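TSSL1 (Pseudomonas aeruginosa, PDB 4B62) probably anchors the type VI secretion system to the cell wall by binding peptidoglycan through its OmpA-like periplasmic module, the part present in this chain. Local coordinates at residues E130-N135 against R146-V151. Residues are numbered along the deposited sequence; the frame is centred on the assembly and turned at random.
Sequences EPVATN and RVEITV. With EDO (1,2-ethanediol), chain B.
The backbones of Glu130-Asn135 and Arg146-Val151 stay apart, Pro131 and Arg146 being the nearest pair at 9.6 Å between CA atoms, and the Arg146 side chain bridges the gap. In this OmpA-like domain the first segment lies in the loop between strand 121-125 and helix 138-144, and the second runs along the central strand 146-152, flanked by strands 37-43 and 77-82. Arginine suits its place because it is long and carries several N-H groups in one plane. Its chain is extended from CG to NE, lifting the guanidinium off the sheet to the loop. There Arg146 NH2 donates to Glu130 O at 2.8 Å, almost in line with the carbonyl (C=O...N 169°), and Arg146 NH1 adds a weak bond to the same oxygen. NH1 also reaches Asn144 O, at the end of helix 138-144, so the guanidinium joins loop, helix end and strand. The carboxylate of Glu130 turns instead to Arg126, in a salt bridge. Val132, whose branched side chain offers two methyls, lays CG1 over one guanidinium face, 3.5 Å from Arg146 NH2; CG2 sits 3.9 Å from Arg146 NE. Farther along the strand, Thr150 OG1 hydrogen-bonds O1 of an ethanediol, probably from the crystallisation liquor, which Arg37 also holds. Glu148, two residues on from Arg146 and on the same face of the strand, forms a salt bridge with it that probably helps balance its charge and fix its rotation: Arg146 NE, 2.9 Å from Glu148 OE2, and Arg146 NH2, 3.0 Å from it, both donate to that single oxygen, side-on and from the same face of the carboxylate.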
ATOM      1  N   GLU A 130       4.934  12.925  -3.496  1.00  9.22           N
ATOM      2  CA  GLU A 130       5.018  12.021  -4.623  1.00  9.03           C
ATOM      3  C   GLU A 130       3.621  11.713  -5.181  1.00  9.11           C
ATOM      4  O   GLU A 130       3.171  10.569  -5.189  1.00  9.74           O
ATOM      5  CB  GLU A 130       5.748  10.745  -4.205  1.00  9.84           C
ATOM      6  CG  GLU A 130       7.205  11.035  -3.887  1.00 10.12           C
ATOM      7  CD  GLU A 130       8.041   9.827  -3.515  1.00 10.45           C
ATOM      8  OE1 GLU A 130       7.524   8.683  -3.527  1.00 11.22           O
ATOM      9  OE2 GLU A 130       9.246  10.050  -3.230  1.00 13.58           O
ATOM     10  N   PRO A 131       2.923  12.757  -5.657  1.00  9.86           N
ATOM     11  CA  PRO A 131       1.610  12.517  -6.252  1.00 10.06           C
ATOM     12  C   PRO A 131       1.679  11.738  -7.563  1.00  9.77           C
ATOM     13  O   PRO A 131       2.658  11.849  -8.311  1.00 10.87           O
ATOM     14  CB  PRO A 131       1.092  13.923  -6.544  1.00 10.52           C
ATOM     15  CG  PRO A 131       2.326  14.738  -6.725  1.00 11.63           C
ATOM     16  CD  PRO A 131       3.316  14.174  -5.744  1.00 11.43           C
ATOM     17  N   VAL A 132       0.615  10.996  -7.847  1.00  9.82           N
ATOM     18  CA  VAL A 132       0.398  10.331  -9.139  1.00  9.38           C
ATOM     19  C   VAL A 132      -0.779  10.925  -9.920  1.00 10.31           C
ATOM     20  O   VAL A 132      -1.047  10.521 -11.042  1.00 13.50           O
ATOM     21  CB  VAL A 132       0.226   8.803  -9.002  1.00 11.08           C
ATOM     22  CG1 VAL A 132       1.549   8.175  -8.588  1.00 12.10           C
ATOM     23  CG2 VAL A 132      -0.876   8.448  -8.018  1.00 11.39           C
ATOM     24  N   ALA A 133      -1.457  11.876  -9.282  1.00  9.53           N
ATOM     25  CA  ALA A 133      -2.642  12.511  -9.815  1.00  9.45           C
ATOM     26  C   ALA A 133      -2.700  13.940  -9.326  1.00  9.05           C
ATOM     27  O   ALA A 133      -1.984  14.338  -8.410  1.00 10.55           O
ATOM     28  CB  ALA A 133      -3.869  11.760  -9.312  1.00 10.07           C
ATOM     29  N   THR A 134      -3.577  14.727  -9.926  1.00  9.97           N
ATOM     30  CA  THR A 134      -3.904  16.033  -9.352  1.00 10.16           C
ATOM     31  C   THR A 134      -4.553  15.919  -7.972  1.00  9.94           C
ATOM     32  O   THR A 134      -5.298  14.970  -7.708  1.00 11.94           O
ATOM     33  CB  THR A 134      -4.826  16.848 -10.277  1.00 11.65           C
ATOM     34  OG1 THR A 134      -5.032  18.155  -9.739  1.00 11.71           O
ATOM     35  CG2 THR A 134      -6.175  16.162 -10.490  1.00 13.68           C
ATOM     36  N   ASN A 135      -4.264  16.895  -7.115  1.00 10.09           N
ATOM     37  CA  ASN A 135      -5.014  17.089  -5.881  1.00 10.20           C
ATOM     38  C   ASN A 135      -6.184  18.066  -6.046  1.00 10.56           C
ATOM     39  O   ASN A 135      -6.866  18.389  -5.062  1.00 12.30           O
ATOM     40  CB  ASN A 135      -4.097  17.542  -4.748  1.00 11.21           C
ATOM     41  CG  ASN A 135      -3.250  16.408  -4.208  1.00 11.21           C
ATOM     42  OD1 ASN A 135      -3.775  15.383  -3.800  1.00 12.40           O
ATOM     43  ND2 ASN A 135      -1.929  16.588  -4.200  1.00 12.69           N
ATOM     44  N   ARG A 146      -2.628   6.573  -0.890  1.00  8.21           N
ATOM     45  CA  ARG A 146      -2.349   5.231  -1.360  1.00  8.82           C
ATOM     46  C   ARG A 146      -1.147   4.660  -0.634  1.00  8.45           C
ATOM     47  O   ARG A 146      -0.358   5.400  -0.021  1.00  9.16           O
ATOM     48  CB  ARG A 146      -2.048   5.244  -2.869  1.00  8.74           C
ATOM     49  CG  ARG A 146      -0.669   5.800  -3.211  1.00  9.05           C
ATOM     50  CD  ARG A 146      -0.553   6.193  -4.662  1.00  7.88           C
ATOM     51  NE  ARG A 146       0.815   6.523  -5.032  1.00  8.30           N
ATOM     52  CZ  ARG A 146       1.400   7.708  -4.874  1.00  8.29           C
ATOM     53  NH1 ARG A 146       0.753   8.769  -4.392  1.00  9.39           N
ATOM     54  NH2 ARG A 146       2.676   7.829  -5.260  1.00  8.88           N
ATOM     55  N   VAL A 147      -1.002   3.345  -0.736  1.00  8.38           N
ATOM     56  CA  VAL A 147       0.274   2.701  -0.464  1.00  8.53           C
ATOM     57  C   VAL A 147       0.786   2.075  -1.764  1.00  8.21           C
ATOM     58  O   VAL A 147       0.001   1.648  -2.624  1.00  9.27           O
ATOM     59  CB  VAL A 147       0.209   1.630   0.661  1.00  9.40           C
ATOM     60  CG1 VAL A 147      -0.153   2.291   1.979  1.00 10.33           C
ATOM     61  CG2 VAL A 147      -0.758   0.509   0.340  1.00 10.43           C
ATOM     62  N   GLU A 148       2.114   2.054  -1.898  1.00  8.15           N
ATOM     63  CA  GLU A 148       2.779   1.327  -2.957  1.00  8.41           C
ATOM     64  C   GLU A 148       3.617   0.256  -2.293  1.00  8.44           C
ATOM     65  O   GLU A 148       4.512   0.560  -1.497  1.00  9.52           O
ATOM     66  CB  GLU A 148       3.630   2.258  -3.828  1.00  8.92           C
ATOM     67  CG  GLU A 148       2.801   3.261  -4.619  1.00  9.05           C
ATOM     68  CD  GLU A 148       3.593   4.096  -5.628  1.00  9.46           C
ATOM     69  OE1 GLU A 148       4.799   3.801  -5.854  1.00 11.13           O
ATOM     70  OE2 GLU A 148       2.991   5.048  -6.197  1.00  9.92           O
ATOM     71  N   ILE A 149       3.315  -0.993  -2.620  1.00  8.17           N
ATOM     72  CA  ILE A 149       3.988  -2.146  -2.044  1.00  8.30           C
ATOM     73  C   ILE A 149       4.937  -2.701  -3.117  1.00  9.16           C
ATOM     74  O   ILE A 149       4.495  -3.227  -4.135  1.00  9.62           O
ATOM     75  CB  ILE A 149       2.983  -3.232  -1.623  1.00  9.63           C
ATOM     76  CG1 ILE A 149       1.987  -2.671  -0.607  1.00 10.15           C
ATOM     77  CG2 ILE A 149       3.696  -4.445  -1.038  1.00 10.11           C
ATOM     78  CD1 ILE A 149       0.779  -3.554  -0.363  1.00 11.03           C
ATOM     79  N   THR A 150       6.239  -2.555  -2.896  1.00 10.52           N
ATOM     80  CA  THR A 150       7.234  -2.986  -3.859  1.00 10.41           C
ATOM     81  C   THR A 150       7.866  -4.269  -3.362  1.00  9.86           C
ATOM     82  O   THR A 150       8.410  -4.299  -2.262  1.00 11.65           O
ATOM     83  CB  THR A 150       8.320  -1.908  -4.027  1.00 10.19           C
ATOM     84  OG1 THR A 150       7.744  -0.738  -4.614  1.00 11.77           O
ATOM     85  CG2 THR A 150       9.448  -2.392  -4.916  1.00 11.60           C
ATOM     86  N   VAL A 151       7.795  -5.323  -4.176  1.00 11.15           N
ATOM     87  CA  VAL A 151       8.539  -6.551  -3.912  1.00 12.02           C
ATOM     88  C   VAL A 151       9.686  -6.595  -4.917  1.00 11.78           C
ATOM     89  O   VAL A 151       9.491  -6.466  -6.129  1.00 13.06           O
ATOM     90  CB  VAL A 151       7.688  -7.851  -3.958  1.00 13.68           C
ATOM     91  CG1 VAL A 151       7.149  -8.138  -5.336  1.00 18.18           C
ATOM     92  CG2 VAL A 151       8.518  -9.041  -3.486  1.00 16.38           C
TER
HETATM   93  C1  EDO B1447       8.596   2.060  -6.017  1.00 16.91           C
HETATM   94  O1  EDO B1447       9.232   0.809  -6.340  1.00 13.45           O
HETATM   95  C2  EDO B1447       8.772   3.122  -7.102  1.00 16.63           C
HETATM   96  O2  EDO B1447       8.197   2.682  -8.342  1.00 16.26           O